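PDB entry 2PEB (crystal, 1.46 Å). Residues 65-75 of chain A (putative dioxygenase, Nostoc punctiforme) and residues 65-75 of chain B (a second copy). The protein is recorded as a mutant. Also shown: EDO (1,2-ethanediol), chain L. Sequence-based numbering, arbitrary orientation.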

# COMPACT_ATOMS: atom_id res chain seq x y z
N GLN A 65 -0.26 3.45 -14.43
CA GLN A 65 0.90 3.92 -13.69
C GLN A 65 1.06 3.33 -12.29
O GLN A 65 2.05 3.60 -11.62
CB GLN A 65 0.81 5.44 -13.60
CG GLN A 65 0.83 6.16 -14.93
CD GLN A 65 2.08 5.90 -15.75
OE1 GLN A 65 3.20 6.33 -15.37
NE2 GLN A 65 1.92 5.19 -16.84
N PHE A 66 0.09 2.52 -11.85
CA PHE A 66 0.05 2.04 -10.49
C PHE A 66 1.29 1.23 -10.20
O PHE A 66 1.98 1.49 -9.18
CB PHE A 66 -1.26 1.27 -10.21
CG PHE A 66 -1.37 0.78 -8.85
CD1 PHE A 66 -1.94 1.56 -7.85
CD2 PHE A 66 -0.91 -0.50 -8.53
CE1 PHE A 66 -2.04 1.09 -6.57
CE2 PHE A 66 -1.01 -0.96 -7.24
CZ PHE A 66 -1.57 -0.16 -6.24
N ASP A 67 1.71 0.41 -11.15
CA ASP A 67 2.89 -0.45 -10.92
C ASP A 67 4.21 0.28 -11.25
O ASP A 67 5.32 -0.32 -11.16
CB ASP A 67 2.76 -1.80 -11.63
CG ASP A 67 2.88 -1.69 -13.11
OD1 ASP A 67 3.18 -0.59 -13.65
OD2 ASP A 67 2.69 -2.75 -13.73
N LYS A 68 4.12 1.55 -11.60
CA LYS A 68 5.28 2.39 -11.75
C LYS A 68 5.43 3.32 -10.57
O LYS A 68 6.45 3.30 -9.89
CB LYS A 68 5.24 3.16 -13.08
CG LYS A 68 5.11 2.18 -14.27
CD LYS A 68 4.85 2.89 -15.59
CE LYS A 68 4.71 1.89 -16.75
NZ LYS A 68 5.50 0.65 -16.51
N VAL A 69 4.41 4.15 -10.33
CA VAL A 69 4.42 5.11 -9.25
C VAL A 69 4.55 4.51 -7.85
O VAL A 69 5.37 4.92 -7.05
CB VAL A 69 3.18 6.04 -9.34
CG1 VAL A 69 3.11 6.93 -8.10
CG2 VAL A 69 3.24 6.90 -10.63
N VAL A 70 3.79 3.47 -7.57
CA VAL A 70 3.67 2.98 -6.21
C VAL A 70 4.95 2.21 -5.79
O VAL A 70 5.57 2.54 -4.77
CB VAL A 70 2.39 2.18 -5.99
CG1 VAL A 70 2.37 1.58 -4.57
CG2 VAL A 70 1.14 3.12 -6.18
N PRO A 71 5.44 1.29 -6.64
CA PRO A 71 6.78 0.71 -6.31
C PRO A 71 7.91 1.73 -6.19
O PRO A 71 8.77 1.60 -5.31
CB PRO A 71 6.99 -0.32 -7.40
CG PRO A 71 5.60 -0.66 -7.89
CD PRO A 71 4.87 0.67 -7.85
N TRP A 72 7.89 2.79 -7.02
CA TRP A 72 8.86 3.84 -6.87
C TRP A 72 8.80 4.51 -5.52
O TRP A 72 9.84 4.71 -4.88
CB TRP A 72 8.80 4.85 -8.00
CG TRP A 72 9.95 5.79 -8.05
CD1 TRP A 72 11.15 5.60 -8.68
CD2 TRP A 72 10.01 7.10 -7.44
NE1 TRP A 72 11.94 6.72 -8.50
CE2 TRP A 72 11.27 7.65 -7.74
CE3 TRP A 72 9.11 7.86 -6.68
CZ2 TRP A 72 11.66 8.90 -7.29
CZ3 TRP A 72 9.51 9.13 -6.23
CH2 TRP A 72 10.76 9.63 -6.55
N LEU A 73 7.62 4.92 -5.08
CA LEU A 73 7.44 5.50 -3.76
C LEU A 73 7.78 4.54 -2.62
O LEU A 73 8.33 4.93 -1.58
CB LEU A 73 6.00 6.01 -3.64
CG LEU A 73 5.63 7.24 -4.49
CD1 LEU A 73 4.10 7.48 -4.40
CD2 LEU A 73 6.43 8.39 -3.98
N MSE A 74 7.52 3.26 -2.83
CA MSE A 74 7.93 2.25 -1.85
C MSE A 74 9.39 2.37 -1.48
O MSE A 74 9.78 2.27 -0.31
CB MSE A 74 7.66 0.85 -2.37
CG MSE A 74 6.20 0.38 -2.12
SE MSE A 74 5.51 -1.08 -3.15
CE MSE A 74 5.44 -2.27 -1.75
N LEU A 75 10.20 2.61 -2.53
CA LEU A 75 11.60 2.61 -2.42
C LEU A 75 12.14 4.00 -2.13
O LEU A 75 13.22 4.14 -1.52
CB LEU A 75 12.27 2.10 -3.70
CG LEU A 75 11.99 0.66 -4.12
CD1 LEU A 75 12.82 0.29 -5.39
CD2 LEU A 75 12.32 -0.26 -2.98
N GLN B 65 2.33 -8.70 -11.88
CA GLN B 65 1.04 -8.86 -11.19
C GLN B 65 0.74 -7.80 -10.14
O GLN B 65 -0.32 -7.82 -9.52
CB GLN B 65 0.94 -10.25 -10.54
CG GLN B 65 1.17 -11.39 -11.49
CD GLN B 65 0.06 -11.52 -12.44
OE1 GLN B 65 -1.09 -11.78 -12.05
NE2 GLN B 65 0.34 -11.30 -13.71
N PHE B 66 1.66 -6.89 -9.88
CA PHE B 66 1.48 -5.93 -8.80
C PHE B 66 0.19 -5.11 -9.00
O PHE B 66 -0.58 -4.91 -8.02
CB PHE B 66 2.70 -5.03 -8.72
CG PHE B 66 2.65 -4.04 -7.60
CD1 PHE B 66 3.03 -4.39 -6.27
CD2 PHE B 66 2.23 -2.74 -7.82
CE1 PHE B 66 3.00 -3.48 -5.22
CE2 PHE B 66 2.18 -1.84 -6.77
CZ PHE B 66 2.63 -2.20 -5.48
N ASP B 67 -0.05 -4.64 -10.23
CA ASP B 67 -1.24 -3.82 -10.53
C ASP B 67 -2.50 -4.62 -10.78
O ASP B 67 -3.57 -4.04 -11.06
CB ASP B 67 -0.99 -2.84 -11.70
CG ASP B 67 -0.91 -3.52 -13.05
OD1 ASP B 67 -1.22 -4.73 -13.19
OD2 ASP B 67 -0.52 -2.80 -14.01
N LYS B 68 -2.40 -5.94 -10.61
CA LYS B 68 -3.54 -6.87 -10.68
C LYS B 68 -3.96 -7.29 -9.25
O LYS B 68 -5.06 -7.05 -8.78
CB LYS B 68 -3.17 -8.07 -11.55
CG LYS B 68 -2.77 -7.64 -12.97
CD LYS B 68 -2.51 -8.83 -13.88
CE LYS B 68 -2.35 -8.40 -15.34
NZ LYS B 68 -2.18 -9.57 -16.25
N VAL B 69 -3.00 -7.88 -8.55
CA VAL B 69 -3.22 -8.36 -7.20
C VAL B 69 -3.50 -7.26 -6.19
O VAL B 69 -4.41 -7.33 -5.38
CB VAL B 69 -1.99 -9.21 -6.72
CG1 VAL B 69 -2.15 -9.57 -5.23
CG2 VAL B 69 -1.82 -10.50 -7.53
N VAL B 70 -2.68 -6.22 -6.18
CA VAL B 70 -2.79 -5.24 -5.12
C VAL B 70 -4.08 -4.45 -5.20
O VAL B 70 -4.75 -4.33 -4.19
CB VAL B 70 -1.49 -4.36 -4.94
CG1 VAL B 70 -1.70 -3.32 -3.86
CG2 VAL B 70 -0.23 -5.30 -4.62
N PRO B 71 -4.41 -3.89 -6.38
CA PRO B 71 -5.77 -3.28 -6.53
C PRO B 71 -6.96 -4.19 -6.22
O PRO B 71 -7.92 -3.74 -5.62
CB PRO B 71 -5.76 -2.83 -8.01
CG PRO B 71 -4.33 -2.52 -8.24
CD PRO B 71 -3.65 -3.68 -7.61
N TRP B 72 -6.88 -5.48 -6.56
CA TRP B 72 -7.91 -6.45 -6.18
C TRP B 72 -8.03 -6.55 -4.66
O TRP B 72 -9.14 -6.55 -4.12
CB TRP B 72 -7.62 -7.82 -6.80
CG TRP B 72 -8.80 -8.72 -6.66
CD1 TRP B 72 -9.89 -8.80 -7.48
CD2 TRP B 72 -9.01 -9.69 -5.62
NE1 TRP B 72 -10.78 -9.73 -7.00
CE2 TRP B 72 -10.25 -10.31 -5.88
CE3 TRP B 72 -8.27 -10.08 -4.49
CZ2 TRP B 72 -10.77 -11.30 -5.04
CZ3 TRP B 72 -8.79 -11.07 -3.68
CH2 TRP B 72 -10.02 -11.66 -3.96
N LEU B 73 -6.89 -6.66 -3.97
CA LEU B 73 -6.92 -6.72 -2.52
C LEU B 73 -7.36 -5.42 -1.86
O LEU B 73 -8.04 -5.45 -0.85
CB LEU B 73 -5.57 -7.14 -1.95
CG LEU B 73 -5.15 -8.58 -2.19
CD1 LEU B 73 -3.64 -8.74 -1.91
CD2 LEU B 73 -5.96 -9.48 -1.32
N MSE B 74 -7.00 -4.29 -2.47
CA MSE B 74 -7.52 -3.00 -2.01
C MSE B 74 -9.03 -3.03 -1.89
O MSE B 74 -9.61 -2.51 -0.91
CB MSE B 74 -7.03 -1.85 -2.92
CG MSE B 74 -5.57 -1.59 -2.77
SE MSE B 74 -4.88 -0.52 -4.07
CE MSE B 74 -5.29 1.17 -3.08
N LEU B 75 -9.70 -3.70 -2.84
CA LEU B 75 -11.15 -3.74 -2.87
C LEU B 75 -11.76 -4.95 -2.19
O LEU B 75 -12.95 -4.92 -1.86
CB LEU B 75 -11.67 -3.71 -4.31
CG LEU B 75 -11.18 -2.62 -5.26
CD1 LEU B 75 -11.85 -2.82 -6.64
CD2 LEU B 75 -11.48 -1.25 -4.72
C1 EDO L . -3.18 -1.77 -16.95
O1 EDO L . -1.79 -1.69 -16.62
C2 EDO L . -4.01 -0.96 -15.96
O2 EDO L . -4.10 -1.59 -14.67
O HOH W 1 1.82 -4.94 -12.32
O HOH W 2 0.04 -0.23 -13.41

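Two carboxylates meet at one margin of this contact: Asp67(A) OD2 lies 3.2 Å from Asp67(B) OD2, two acceptors of like charge with no hydrogen bond between them. Two waters bridge the chains here. Water 1 donates to Asp67(A) OD2 at 2.7 Å and accepts from Asp67(B) N at 2.8 Å; water 2 mirrors it, donating to Asp67(B) OD2 at 2.7 Å and accepting from Asp67(A) N at 2.9 Å. Each carboxylate is thus tied through one water to the backbone of the other chain, and these bridges supply the polar link that direct hydrogen bonds do not, since none cross the contact. A chi1 of p on both aspartates accompanies this placement. On one side a 1,2-ethanediol, probably from the crystallisation liquor, adds a hydrogen bond from EDO O1 to Asp67(B) OD2 at 3.1 Å.

The helices, residues 66-75 in each copy, cross at 78° with their axes 9.7 Å apart at closest approach. Contact is concentrated near their N-terminal ends, where the Asp67(A) CA and Asp67(B) CA atoms come within 5.3 Å. Only 383 Å² is buried, and the two phenylalanines account for more than half of it.

Phe66(A) and Phe66(B) are the knobs. With chi1 at t, each ring reaches across to the opposite helix: Phe66(A) sits among Phe66(B), Asp67(B), Val70(B) and Pro71(B), and Phe66(B) among Phe66(A), Val70(A), Pro71(A) and Met74(A). The rings touch, Phe66(A) CE2 to Phe66(B) CE2 at 3.3 Å, but their near-parallel planes are slid apart, with centroids separated by 5.4 Å, so they barely overlap.

Proline lies over one face of each ring. Pro71(B) CG stands 4.1 Å from the Phe66(A) ring centroid in a CH-pi contact, and Pro71(A) CG does the same over the Phe66(B) ring, also at 4.1 Å. Proline suits the position twice over: its compact ring offers CH groups to the aromatic, and its nitrogen, which cannot donate, coincides with the kink in the helix. Val70(A) and Val70(B), small branched residues, each touch a ring at its edge, with Val70(A) CG1 3.9 Å from Phe66(B) CZ. The selenomethionines Met74(A) and Met74(B) approach the rings obliquely, Met74(A) SE lying 3.9 Å from Phe66(B) CZ; a long, apolar side chain reaches the aromatic without hydrogen-bonding demands.

The rule is economical: one aromatic per helix enters a largely apolar pocket, while paired acids sit beside it, bridged by water. Lys68(A) and Lys68(B), their CA-to-CB bonds pointing away, remain exposed.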